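Local coordinates for protein CT398 (Chlamydia trachomatis, PDB 4ILO) that is of unknown function but, with its long coiled-coil hairpin and zinc ribbon, may bind DNA or RNA, at residues Q9-I14 / S180-L185; I22-V27 / N157-S162; Q32-K37 / E147-N152; D44-V49 / S137-S142; V193-P196 / C202-C205. All coordinates share one frame; numbering follows the deposited sequence.

Interaction 1. Residues Q9-I14 / S180-L185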
# COMPACT_ATOMS: atom_id res chain seq x y z
N GLN A 9 -1.90 -40.02 16.55
CA GLN A 9 -2.45 -40.03 15.20
C GLN A 9 -3.44 -38.88 15.02
O GLN A 9 -3.47 -38.23 13.95
CB GLN A 9 -3.12 -41.39 14.94
CG GLN A 9 -3.30 -41.74 13.45
CD GLN A 9 -3.88 -43.16 13.23
OE1 GLN A 9 -3.98 -43.97 14.16
NE2 GLN A 9 -4.25 -43.45 11.98
N SER A 10 -4.22 -38.57 16.06
CA SER A 10 -5.23 -37.53 15.94
C SER A 10 -4.63 -36.12 15.89
O SER A 10 -5.04 -35.30 15.08
CB SER A 10 -6.23 -37.63 17.09
OG SER A 10 -7.22 -36.64 16.97
N ILE A 11 -3.69 -35.82 16.79
CA ILE A 11 -3.02 -34.52 16.78
C ILE A 11 -2.15 -34.39 15.54
O ILE A 11 -1.99 -33.29 15.00
CB ILE A 11 -2.18 -34.33 18.05
CG1 ILE A 11 -1.99 -32.85 18.36
CG2 ILE A 11 -0.81 -35.00 17.88
CD1 ILE A 11 -3.24 -32.11 18.69
N LEU A 12 -1.55 -35.48 15.07
CA LEU A 12 -0.79 -35.39 13.84
C LEU A 12 -1.67 -34.91 12.69
O LEU A 12 -1.26 -34.05 11.90
CB LEU A 12 -0.09 -36.73 13.54
CG LEU A 12 1.17 -36.91 14.41
CD1 LEU A 12 1.76 -38.31 14.35
CD2 LEU A 12 2.27 -35.88 14.04
N ALA A 13 -2.91 -35.40 12.62
CA ALA A 13 -3.77 -35.02 11.51
C ALA A 13 -4.28 -33.59 11.67
O ALA A 13 -4.46 -32.88 10.67
CB ALA A 13 -4.96 -35.98 11.38
N ILE A 14 -4.52 -33.16 12.91
CA ILE A 14 -4.84 -31.76 13.15
C ILE A 14 -3.66 -30.88 12.77
O ILE A 14 -3.83 -29.78 12.23
CB ILE A 14 -5.25 -31.56 14.61
CG1 ILE A 14 -6.60 -32.24 14.84
CG2 ILE A 14 -5.24 -30.10 14.98
CD1 ILE A 14 -6.90 -32.49 16.24
N SER A 180 -4.08 -29.04 24.21
CA SER A 180 -3.71 -27.85 24.98
C SER A 180 -2.20 -27.57 24.95
O SER A 180 -1.78 -26.41 24.90
CB SER A 180 -4.21 -28.05 26.41
OG SER A 180 -3.63 -27.07 27.25
N VAL A 181 -1.37 -28.62 25.01
CA VAL A 181 0.07 -28.43 24.88
C VAL A 181 0.41 -28.07 23.43
O VAL A 181 1.12 -27.08 23.15
CB VAL A 181 0.82 -29.70 25.34
CG1 VAL A 181 2.30 -29.70 24.91
CG2 VAL A 181 0.71 -29.88 26.82
N TYR A 182 -0.10 -28.88 22.49
CA TYR A 182 0.16 -28.71 21.07
C TYR A 182 -0.08 -27.28 20.64
O TYR A 182 0.76 -26.67 19.97
CB TYR A 182 -0.77 -29.64 20.27
CG TYR A 182 -0.91 -29.27 18.82
CD1 TYR A 182 0.11 -29.53 17.92
CD2 TYR A 182 -2.04 -28.62 18.35
CE1 TYR A 182 0.00 -29.15 16.56
CE2 TYR A 182 -2.17 -28.24 17.01
CZ TYR A 182 -1.15 -28.50 16.12
OH TYR A 182 -1.27 -28.14 14.79
N GLU A 183 -1.22 -26.75 21.04
CA GLU A 183 -1.67 -25.45 20.55
C GLU A 183 -0.75 -24.33 21.04
O GLU A 183 -0.47 -23.39 20.29
CB GLU A 183 -3.11 -25.22 21.02
CG GLU A 183 -3.77 -24.01 20.43
CD GLU A 183 -5.25 -23.93 20.75
OE1 GLU A 183 -5.64 -24.39 21.86
OE2 GLU A 183 -6.02 -23.41 19.90
N ARG A 184 -0.26 -24.41 22.30
CA ARG A 184 0.66 -23.39 22.80
C ARG A 184 2.02 -23.51 22.11
O ARG A 184 2.60 -22.49 21.67
CB ARG A 184 0.78 -23.51 24.32
CG ARG A 184 -0.57 -23.27 25.06
CD ARG A 184 -0.40 -23.10 26.56
NE ARG A 184 -1.62 -22.65 27.25
CZ ARG A 184 -1.64 -22.17 28.50
NH1 ARG A 184 -0.51 -22.06 29.21
NH2 ARG A 184 -2.79 -21.79 29.05
N LEU A 185 2.50 -24.74 21.92
CA LEU A 185 3.72 -24.95 21.13
C LEU A 185 3.57 -24.35 19.73
O LEU A 185 4.48 -23.66 19.25
CB LEU A 185 4.02 -26.46 21.04
CG LEU A 185 4.63 -27.10 22.31
CD1 LEU A 185 4.85 -28.57 22.07
CD2 LEU A 185 5.97 -26.36 22.71
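Ile11 and Tyr182 face each other across two helical segments, 9-14 and 180-185, whose backbones come nearest at this pair, with the two CA atoms 7.9 Å apart. The contact is apolar, and the Tyr182 ring lies between the helices, against Ile11 and Ile14. Ile11 meets it from above one face: its CG1 stands 4.2 Å from the centroid of the Tyr182 ring and 27° off the ring normal, a CH-pi contact. CD1 of the same isoleucine reaches the root of the ring, 3.7 Å from Tyr182 CG, and also lies close to CB and CD2. The reach depends on the first torsion of Ile11, which sets CG1 anti to the backbone N (chi1 -155°) and leaves the CG2 methyl to take the place between N and the carbonyl carbon. One turn further along, Ile14 touches the distal part of the ring obliquely, its CG2 4.1 Å from Tyr182 CE2. The ring thus rests along two successive turns of helix 2-86, and its hydroxyl passes beyond them to a hydrogen bond with Asp18 of the same helix. Leu178 and Phe179 of helix 176-189 also pack on Ile11, while Val194 of strand 194-198 touches both Ile11 and Tyr182, placing the contact where the base of the coiled coil meets the sheet of the zinc ribbon.

Interaction 2. Residues I22-V27 / N157-S162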
# COMPACT_ATOMS: atom_id res chain seq x y z
N ILE A 22 -1.67 -22.09 8.25
CA ILE A 22 -0.62 -21.09 8.42
C ILE A 22 -0.09 -20.66 7.07
O ILE A 22 0.12 -19.47 6.82
CB ILE A 22 0.51 -21.63 9.32
CG1 ILE A 22 0.00 -21.76 10.77
CG2 ILE A 22 1.76 -20.68 9.25
CD1 ILE A 22 0.94 -22.49 11.74
N ARG A 23 0.11 -21.62 6.18
CA ARG A 23 0.55 -21.29 4.84
C ARG A 23 -0.47 -20.39 4.16
O ARG A 23 -0.12 -19.30 3.69
CB ARG A 23 0.77 -22.56 4.03
CG ARG A 23 1.28 -22.25 2.63
CD ARG A 23 1.13 -23.44 1.70
NE ARG A 23 1.04 -22.96 0.32
CZ ARG A 23 -0.10 -22.75 -0.33
NH1 ARG A 23 -1.28 -23.00 0.24
NH2 ARG A 23 -0.06 -22.29 -1.58
N LEU A 24 -1.74 -20.80 4.14
CA LEU A 24 -2.78 -19.98 3.50
C LEU A 24 -2.77 -18.55 4.02
O LEU A 24 -2.92 -17.61 3.23
CB LEU A 24 -4.16 -20.59 3.70
CG LEU A 24 -4.45 -21.97 3.11
CD1 LEU A 24 -5.87 -22.41 3.47
CD2 LEU A 24 -4.26 -21.95 1.60
N MET A 25 -2.62 -18.36 5.34
CA MET A 25 -2.71 -17.01 5.88
C MET A 25 -1.54 -16.17 5.43
O MET A 25 -1.68 -14.95 5.23
CB MET A 25 -2.75 -17.04 7.41
CG MET A 25 -3.89 -17.80 8.06
SD MET A 25 -3.56 -18.09 9.84
CE MET A 25 -4.67 -16.86 10.50
N ARG A 26 -0.37 -16.80 5.26
CA ARG A 26 0.80 -16.07 4.80
C ARG A 26 0.65 -15.65 3.34
O ARG A 26 1.00 -14.53 2.97
CB ARG A 26 2.05 -16.94 5.00
CG ARG A 26 3.34 -16.37 4.40
CD ARG A 26 4.49 -17.37 4.50
NE ARG A 26 4.21 -18.62 3.79
CZ ARG A 26 4.40 -18.81 2.49
NH1 ARG A 26 4.89 -17.82 1.74
NH2 ARG A 26 4.11 -19.99 1.93
N VAL A 27 0.13 -16.55 2.50
CA VAL A 27 -0.06 -16.21 1.09
C VAL A 27 -1.14 -15.15 0.93
O VAL A 27 -1.02 -14.25 0.09
CB VAL A 27 -0.38 -17.48 0.29
CG1 VAL A 27 -0.71 -17.15 -1.13
CG2 VAL A 27 0.81 -18.44 0.40
N ASN A 157 -9.71 -17.90 1.09
CA ASN A 157 -10.68 -17.79 2.18
C ASN A 157 -11.56 -19.03 2.22
O ASN A 157 -11.76 -19.64 3.28
CB ASN A 157 -11.52 -16.52 2.01
CG ASN A 157 -10.71 -15.24 2.24
OD1 ASN A 157 -9.67 -15.24 2.91
ND2 ASN A 157 -11.21 -14.14 1.69
N GLU A 158 -12.07 -19.45 1.05
CA GLU A 158 -13.00 -20.57 1.01
C GLU A 158 -12.31 -21.90 1.33
O GLU A 158 -12.93 -22.79 1.93
CB GLU A 158 -13.72 -20.59 -0.34
CG GLU A 158 -14.18 -21.96 -0.81
CD GLU A 158 -15.30 -21.85 -1.83
OE1 GLU A 158 -15.50 -20.74 -2.37
OE2 GLU A 158 -16.00 -22.86 -2.07
N GLU A 159 -11.04 -22.04 0.95
CA GLU A 159 -10.29 -23.23 1.34
C GLU A 159 -10.00 -23.21 2.84
O GLU A 159 -10.08 -24.26 3.51
CB GLU A 159 -8.99 -23.35 0.54
CG GLU A 159 -8.23 -24.66 0.80
CD GLU A 159 -6.93 -24.81 0.00
OE1 GLU A 159 -6.75 -24.11 -1.03
OE2 GLU A 159 -6.10 -25.65 0.41
N GLY A 160 -9.70 -22.03 3.38
CA GLY A 160 -9.51 -21.89 4.82
C GLY A 160 -10.76 -22.24 5.61
O GLY A 160 -10.68 -22.85 6.68
N ARG A 161 -11.93 -21.85 5.09
CA ARG A 161 -13.20 -22.26 5.69
C ARG A 161 -13.29 -23.77 5.83
O ARG A 161 -13.65 -24.29 6.89
CB ARG A 161 -14.37 -21.74 4.83
CG ARG A 161 -14.88 -20.35 5.22
CD ARG A 161 -16.17 -20.00 4.47
NE ARG A 161 -15.94 -19.52 3.11
CZ ARG A 161 -15.48 -18.30 2.80
NH1 ARG A 161 -15.17 -17.43 3.76
NH2 ARG A 161 -15.31 -17.96 1.53
N SER A 162 -12.95 -24.50 4.77
CA SER A 162 -13.05 -25.96 4.79
C SER A 162 -12.07 -26.58 5.78
O SER A 162 -12.42 -27.52 6.51
CB SER A 162 -12.84 -26.51 3.37
OG SER A 162 -12.55 -27.89 3.42
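The antiparallel coiled-coil hairpin, built from helix 2-86 and helix 90-171, brings Leu24 against Glu159 and Gly160 in this contact. Leu24 does the reaching. Its CG lies anti to the carbonyl carbon (chi1 -63°) and its CD1 branch continues the extended chain, which carries this methyl straight to the opposing backbone. There CD1 sits 3.8 Å from Gly160 N and 3.9 Å from Gly160 CA, resting directly on main-chain atoms. The CA atoms of Leu24 and Gly160 are 7.1 Å apart. The same methyl also touches the aliphatic part of Glu159, with Leu24 CD1 4.2 Å from Glu159 CG. The extended glutamate chain passes beside the leucine and takes its carboxylate on toward solvent at the side of the seam. There Glu159 OE2 is 5.5 Å from Arg23 NH1, too far for direct contact, although the opposite charges probably attract one another weakly across the interface. The two segments meet by packing, and just beyond them Asn157 OD1 takes a hydrogen bond from Lys28 of helix 2-86. Ile156 and Leu163, one helical turn to either side on helix 90-171, also pack on Leu24 and extend the apolar seam. A buried leucine from one helix, lodged among residues of its antiparallel partner while charged chains flank the seam, is the arrangement typical of a two-stranded coiled coil.

Interaction 3. Residues Q32-K37 / E147-N152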
# COMPACT_ATOMS: atom_id res chain seq x y z
N GLN A 32 -2.48 -9.53 -0.27
CA GLN A 32 -3.00 -8.23 0.18
C GLN A 32 -1.93 -7.15 0.11
O GLN A 32 -2.23 -5.99 -0.23
CB GLN A 32 -3.57 -8.33 1.60
CG GLN A 32 -4.84 -9.17 1.72
CD GLN A 32 -5.24 -9.39 3.17
OE1 GLN A 32 -4.38 -9.44 4.04
NE2 GLN A 32 -6.53 -9.50 3.44
N ASN A 33 -0.67 -7.48 0.41
CA ASN A 33 0.41 -6.51 0.24
C ASN A 33 0.55 -6.10 -1.22
O ASN A 33 0.79 -4.93 -1.52
CB ASN A 33 1.73 -7.09 0.70
CG ASN A 33 1.73 -7.49 2.16
OD1 ASN A 33 0.82 -7.12 2.92
ND2 ASN A 33 2.76 -8.24 2.57
N GLU A 34 0.45 -7.08 -2.14
CA GLU A 34 0.55 -6.83 -3.57
C GLU A 34 -0.57 -5.91 -4.06
O GLU A 34 -0.34 -5.06 -4.92
CB GLU A 34 0.53 -8.16 -4.33
CG GLU A 34 1.34 -8.23 -5.65
CD GLU A 34 1.34 -9.66 -6.26
OE1 GLU A 34 0.75 -10.60 -5.64
OE2 GLU A 34 1.93 -9.84 -7.37
N LEU A 35 -1.78 -6.07 -3.50
CA LEU A 35 -2.90 -5.17 -3.82
C LEU A 35 -2.65 -3.75 -3.31
O LEU A 35 -2.81 -2.77 -4.05
CB LEU A 35 -4.19 -5.72 -3.20
CG LEU A 35 -4.99 -6.77 -3.96
CD1 LEU A 35 -6.37 -7.05 -3.30
CD2 LEU A 35 -5.18 -6.36 -5.42
N ALA A 36 -2.25 -3.63 -2.04
CA ALA A 36 -1.95 -2.33 -1.47
C ALA A 36 -0.83 -1.65 -2.23
O ALA A 36 -0.87 -0.43 -2.41
CB ALA A 36 -1.59 -2.48 0.01
N LYS A 37 0.17 -2.42 -2.69
CA LYS A 37 1.23 -1.82 -3.51
C LYS A 37 0.66 -1.26 -4.81
O LYS A 37 1.04 -0.16 -5.25
CB LYS A 37 2.36 -2.81 -3.77
N GLU A 147 -7.86 -8.14 -10.24
CA GLU A 147 -8.98 -9.04 -10.11
C GLU A 147 -8.50 -10.48 -9.94
O GLU A 147 -9.10 -11.26 -9.18
CB GLU A 147 -9.96 -8.89 -11.27
CG GLU A 147 -11.37 -8.41 -10.81
CD GLU A 147 -12.02 -9.31 -9.73
OE1 GLU A 147 -12.22 -10.53 -9.97
OE2 GLU A 147 -12.33 -8.77 -8.64
N GLU A 148 -7.39 -10.83 -10.60
CA GLU A 148 -6.87 -12.18 -10.41
C GLU A 148 -6.35 -12.37 -8.99
O GLU A 148 -6.46 -13.46 -8.42
CB GLU A 148 -5.79 -12.47 -11.45
CG GLU A 148 -5.08 -13.80 -11.17
CD GLU A 148 -3.97 -14.08 -12.15
OE1 GLU A 148 -4.02 -13.52 -13.28
OE2 GLU A 148 -3.05 -14.86 -11.78
N ILE A 149 -5.75 -11.32 -8.41
CA ILE A 149 -5.32 -11.43 -7.02
C ILE A 149 -6.52 -11.60 -6.11
O ILE A 149 -6.48 -12.40 -5.16
CB ILE A 149 -4.47 -10.20 -6.61
CG1 ILE A 149 -3.09 -10.25 -7.28
CG2 ILE A 149 -4.29 -10.24 -5.08
CD1 ILE A 149 -2.32 -8.89 -7.30
N ARG A 150 -7.59 -10.82 -6.34
CA ARG A 150 -8.73 -10.88 -5.43
C ARG A 150 -9.42 -12.23 -5.52
O ARG A 150 -9.91 -12.76 -4.51
CB ARG A 150 -9.73 -9.75 -5.70
CG ARG A 150 -9.23 -8.32 -5.40
CD ARG A 150 -10.36 -7.28 -5.43
NE ARG A 150 -9.90 -5.96 -5.87
CZ ARG A 150 -9.99 -5.49 -7.12
NH1 ARG A 150 -10.56 -6.20 -8.11
NH2 ARG A 150 -9.54 -4.27 -7.40
N GLU A 151 -9.46 -12.82 -6.72
CA GLU A 151 -10.03 -14.15 -6.84
C GLU A 151 -9.18 -15.19 -6.12
O GLU A 151 -9.72 -16.16 -5.56
CB GLU A 151 -10.22 -14.52 -8.31
CG GLU A 151 -11.01 -15.83 -8.52
CD GLU A 151 -12.47 -15.72 -8.09
OE1 GLU A 151 -13.08 -14.67 -8.42
OE2 GLU A 151 -13.00 -16.66 -7.43
N ASN A 152 -7.86 -15.01 -6.11
CA ASN A 152 -7.01 -15.95 -5.38
C ASN A 152 -7.29 -15.86 -3.88
O ASN A 152 -7.44 -16.88 -3.21
CB ASN A 152 -5.53 -15.70 -5.69
CG ASN A 152 -5.10 -16.21 -7.09
OD1 ASN A 152 -5.92 -16.35 -8.01
ND2 ASN A 152 -3.80 -16.48 -7.24
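Leu35 and Ile149 form the centre of this contact, with Leu35 CG 3.7 Å from Ile149 CG2. The two side chains slide past each other in opposite directions, and Leu35 CD2 lies beside the same methyl at 4.0 Å. The other branch of the isoleucine serves a second neighbour: Ile149 CD1 comes within 3.9 Å of Glu34 CD, alongside the glutamate chain, extended beyond CG, which crosses it obliquely. Ile149 can engage both residues because CG2 stands anti to its backbone N while CG1 is anti to the carbonyl carbon (chi1 -72°), which turns CG2 to Leu35 and the CG1-CD1 arm to Glu34. The other methyl of Leu35, CD1, lies 3.8 Å from Arg150 CG, where the two chains cross at about a right angle. The axes of these helical segments approach to 10.1 Å, with 154° between their N-to-C directions, the near-antiparallel pairing of the coiled-coil hairpin. Beyond the apolar seam, Arg150 bends at chi3 and turns its guanidinium back along its own helix. Arg150 NH1 forms a salt bridge to Glu147 OE2 at 3.2 Å, meeting the carboxylate on its anti side, while NH2 pairs with Glu146. Arg154 is a further salt-bridge partner of Glu147 OE2, and His31 of helix 2-86 packs against Ile149.

Interaction 4. Residues D44-V49 / S137-S142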
# COMPACT_ATOMS: atom_id res chain seq x y z
N ASP A 44 -0.70 7.51 -5.65
CA ASP A 44 0.35 8.49 -5.85
C ASP A 44 0.12 9.27 -7.14
O ASP A 44 0.37 10.49 -7.19
CB ASP A 44 1.70 7.80 -5.87
CG ASP A 44 2.83 8.78 -6.05
OD1 ASP A 44 3.04 9.59 -5.12
OD2 ASP A 44 3.50 8.78 -7.11
N ILE A 45 -0.33 8.61 -8.19
CA ILE A 45 -0.51 9.34 -9.44
C ILE A 45 -1.72 10.26 -9.33
O ILE A 45 -1.71 11.36 -9.88
CB ILE A 45 -0.61 8.41 -10.66
CG1 ILE A 45 0.66 7.59 -10.82
CG2 ILE A 45 -0.80 9.23 -11.90
CD1 ILE A 45 0.49 6.43 -11.78
N ARG A 46 -2.77 9.83 -8.64
CA ARG A 46 -3.93 10.69 -8.46
C ARG A 46 -3.57 11.94 -7.68
O ARG A 46 -4.08 13.03 -7.98
CB ARG A 46 -5.05 9.92 -7.74
CG ARG A 46 -5.88 9.03 -8.67
CD ARG A 46 -6.66 7.93 -7.89
NE ARG A 46 -7.07 6.83 -8.77
CZ ARG A 46 -7.34 5.58 -8.36
NH1 ARG A 46 -7.25 5.24 -7.07
NH2 ARG A 46 -7.71 4.65 -9.25
N ARG A 47 -2.68 11.80 -6.69
CA ARG A 47 -2.27 12.96 -5.90
C ARG A 47 -1.55 13.97 -6.78
O ARG A 47 -1.76 15.19 -6.66
CB ARG A 47 -1.37 12.56 -4.74
N LYS A 48 -0.67 13.49 -7.66
CA LYS A 48 0.01 14.39 -8.58
C LYS A 48 -1.00 15.09 -9.47
O LYS A 48 -0.90 16.31 -9.69
CB LYS A 48 1.07 13.64 -9.39
CG LYS A 48 2.32 13.25 -8.60
CD LYS A 48 3.39 12.58 -9.48
CE LYS A 48 4.44 11.87 -8.61
NZ LYS A 48 5.55 11.33 -9.43
N VAL A 49 -2.00 14.34 -9.98
CA VAL A 49 -3.01 14.96 -10.83
C VAL A 49 -3.76 16.05 -10.07
O VAL A 49 -3.93 17.18 -10.58
CB VAL A 49 -3.94 13.90 -11.45
CG1 VAL A 49 -5.12 14.56 -12.13
CG2 VAL A 49 -3.18 13.06 -12.47
N SER A 137 -3.01 4.51 -18.04
CA SER A 137 -2.22 3.33 -18.43
C SER A 137 -1.96 2.42 -17.24
O SER A 137 -1.99 1.19 -17.37
CB SER A 137 -0.90 3.75 -19.06
OG SER A 137 -1.13 4.37 -20.31
N THR A 138 -1.69 2.99 -16.07
CA THR A 138 -1.44 2.18 -14.89
C THR A 138 -2.69 1.39 -14.51
O THR A 138 -2.63 0.17 -14.34
CB THR A 138 -0.99 3.10 -13.75
OG1 THR A 138 0.25 3.75 -14.12
CG2 THR A 138 -0.79 2.34 -12.45
N GLU A 139 -3.84 2.07 -14.42
CA GLU A 139 -5.11 1.39 -14.18
C GLU A 139 -5.34 0.29 -15.21
O GLU A 139 -5.68 -0.85 -14.86
CB GLU A 139 -6.26 2.39 -14.23
CG GLU A 139 -6.24 3.39 -13.07
CD GLU A 139 -7.44 4.35 -13.09
OE1 GLU A 139 -7.93 4.70 -11.99
OE2 GLU A 139 -7.90 4.75 -14.20
N ASN A 140 -5.16 0.60 -16.48
CA ASN A 140 -5.38 -0.41 -17.51
C ASN A 140 -4.44 -1.60 -17.32
O ASN A 140 -4.87 -2.75 -17.37
CB ASN A 140 -5.25 0.21 -18.90
CG ASN A 140 -5.56 -0.78 -20.02
OD1 ASN A 140 -6.69 -0.85 -20.53
ND2 ASN A 140 -4.55 -1.56 -20.41
N SER A 141 -3.14 -1.35 -17.12
CA SER A 141 -2.19 -2.45 -17.03
C SER A 141 -2.42 -3.30 -15.79
O SER A 141 -1.87 -4.40 -15.70
CB SER A 141 -0.75 -1.93 -16.95
OG SER A 141 -0.28 -1.64 -18.25
N SER A 142 -3.21 -2.81 -14.85
CA SER A 142 -3.27 -3.45 -13.55
C SER A 142 -4.62 -4.06 -13.23
O SER A 142 -4.70 -4.86 -12.30
CB SER A 142 -2.91 -2.43 -12.45
OG SER A 142 -4.03 -1.61 -12.14
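Arg46 and Glu139 supply the polar half of this contact, a salt bridge between helix 2-86 and helix 90-171. Arg46 NH2 donates to Glu139 OE1 over 2.7 Å, with an N-H...O angle of 160°. The acceptor lies at the edge of the guanidinium, almost in its plane, and accepts the N-H hydrogen bond through its anti lone pair, away from the other carboxylate oxygen. A single nitrogen and a single oxygen carry the bond, and the two flat groups are turned 67° apart, so this is an end-on pairing and not the side-by-side, two-bond kind. Both chains leave their helices beside the interface and come together at their ends. Arg46 is extended from CG to NE, Glu139 beyond CG, and they cross at about a right angle.

The packing part of the contact is Ile45 against Thr138. The two point at one another tip to tip, Ile45 CD1 lying 3.6 Å from Thr138 OG1 and 4.1 Å from Thr138 CB. The threonine hydroxyl stands anti to the carbonyl carbon (chi1 -62°), which places it beside the backbone N, and it is hydrogen-bonded to Ser134 O one turn earlier in its own helix. Its polarity is therefore answered there, although the isoleucine methyl lies against it. The backbones are relatively distant at this level, with Ile45 CA and Thr138 CA 9.0 Å apart. Ser134 and Leu135 of helix 90-171 also touch Ile45, and Leu41 and Lys42 of helix 2-86 pack on Thr138, so the side chains of the two helices interleave along the hairpin.

Interaction 5. Residues V193-P196 / C202-C205. With ZN (zinc ion), chain C.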
# COMPACT_ATOMS: atom_id res chain seq x y z
N VAL A 193 5.10 -29.04 15.61
CA VAL A 193 5.53 -29.12 16.99
C VAL A 193 5.36 -30.53 17.62
O VAL A 193 5.87 -30.78 18.73
CB VAL A 193 4.82 -28.04 17.83
CG1 VAL A 193 5.25 -26.61 17.31
CG2 VAL A 193 3.31 -28.20 17.72
N VAL A 194 4.64 -31.43 16.96
CA VAL A 194 4.62 -32.85 17.31
C VAL A 194 5.45 -33.53 16.24
O VAL A 194 5.01 -33.65 15.09
CB VAL A 194 3.19 -33.41 17.34
CG1 VAL A 194 3.20 -34.89 17.86
CG2 VAL A 194 2.30 -32.57 18.21
N VAL A 195 6.68 -33.92 16.59
CA VAL A 195 7.64 -34.29 15.55
C VAL A 195 8.32 -35.61 15.88
O VAL A 195 8.49 -35.94 17.06
CB VAL A 195 8.72 -33.21 15.36
CG1 VAL A 195 8.08 -31.85 14.93
CG2 VAL A 195 9.62 -33.09 16.62
N PRO A 196 8.71 -36.41 14.89
CA PRO A 196 9.31 -37.71 15.19
C PRO A 196 10.82 -37.61 15.39
O PRO A 196 11.47 -36.62 15.00
CB PRO A 196 8.95 -38.55 13.95
CG PRO A 196 8.93 -37.52 12.81
CD PRO A 196 8.46 -36.21 13.44
N CYS A 202 16.13 -34.79 17.32
CA CYS A 202 14.84 -34.13 17.23
C CYS A 202 14.71 -33.58 15.81
O CYS A 202 15.59 -32.87 15.35
CB CYS A 202 14.77 -32.99 18.24
SG CYS A 202 13.30 -31.95 18.14
N SER A 203 13.64 -33.94 15.11
CA SER A 203 13.49 -33.46 13.75
C SER A 203 12.97 -32.04 13.70
O SER A 203 13.00 -31.42 12.64
CB SER A 203 12.63 -34.42 12.93
OG SER A 203 11.28 -34.34 13.29
N GLY A 204 12.51 -31.51 14.82
CA GLY A 204 12.17 -30.10 14.93
C GLY A 204 13.37 -29.17 15.01
O GLY A 204 13.40 -28.15 14.32
N CYS A 205 14.37 -29.50 15.84
CA CYS A 205 15.52 -28.62 16.05
C CYS A 205 16.84 -29.25 15.63
O CYS A 205 17.84 -28.53 15.55
CB CYS A 205 15.59 -28.18 17.52
SG CYS A 205 16.13 -29.45 18.75
ZN ZN C . 14.05 -30.23 19.47
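Cys202 touches Val195 through its sulfur, SG lying 4.1 Å from Val195 CG2, while the same sulfur binds the zinc ion at 2.3 Å. Cys202 SG also accepts a hydrogen bond from Cys205 N over 3.5 Å. Such an N-H...S bond would be expected to draw negative charge from the thiolate and steady the turn around the metal. Ser203, next in the chain, provides the polar link to strand 194-198. Its hydroxyl OG donates to Pro196 O at 2.9 Å, in the carbonyl plane and on a lone pair, with a C=O...O angle of 142°. The backbone N of Ser203 adds a weak bond to the same carbonyl oxygen, so main chain and side chain grip one acceptor together. Ser203 OG also lies 3.5 Å from Val195 CB and packs against the proline ring at CD, which wedges the serine between the two strand residues.

This Cys-x-x-Cys turn is one of the two knuckles of a C4-type zinc ribbon; Cys226 and Cys229 furnish the other and complete the four-sulfur site. Gly204 follows, presenting its backbone N to Val195 CG2 at 3.8 Å, so the valine methyl lies against the main chain of the turn as well as against a metal ligand. Cys205 closes the turn, its SG 2.3 Å from the zinc ion. Within the sheet, Val195 is hydrogen-bonded through its backbone to Ile232 and Tyr234 of strand 232-234, while Val194 packs on Leu8 of helix 2-86.

In the fold
Interactions 2, 3 and 4 follow one another along the hairpin of helix 2-86 and helix 90-171. The centres of interactions 2 and 3 are 15 Å apart and those of 3 and 4 are 16 Å apart, none of the three touching another. Interaction 1 uses the same first helix but pairs it with helix 176-189, its centre 19 Å from that of interaction 2. It alone touches interaction 5: Tyr182 CD1 lies 3.5 Å from Val193 CG2, and Leu12 CD2 3.7 Å from Val194 O. Interactions 1 and 5 thereby join the zinc ribbon to the coiled coil, whereas interaction 4 lies about 49 Å from interaction 5, centre to centre.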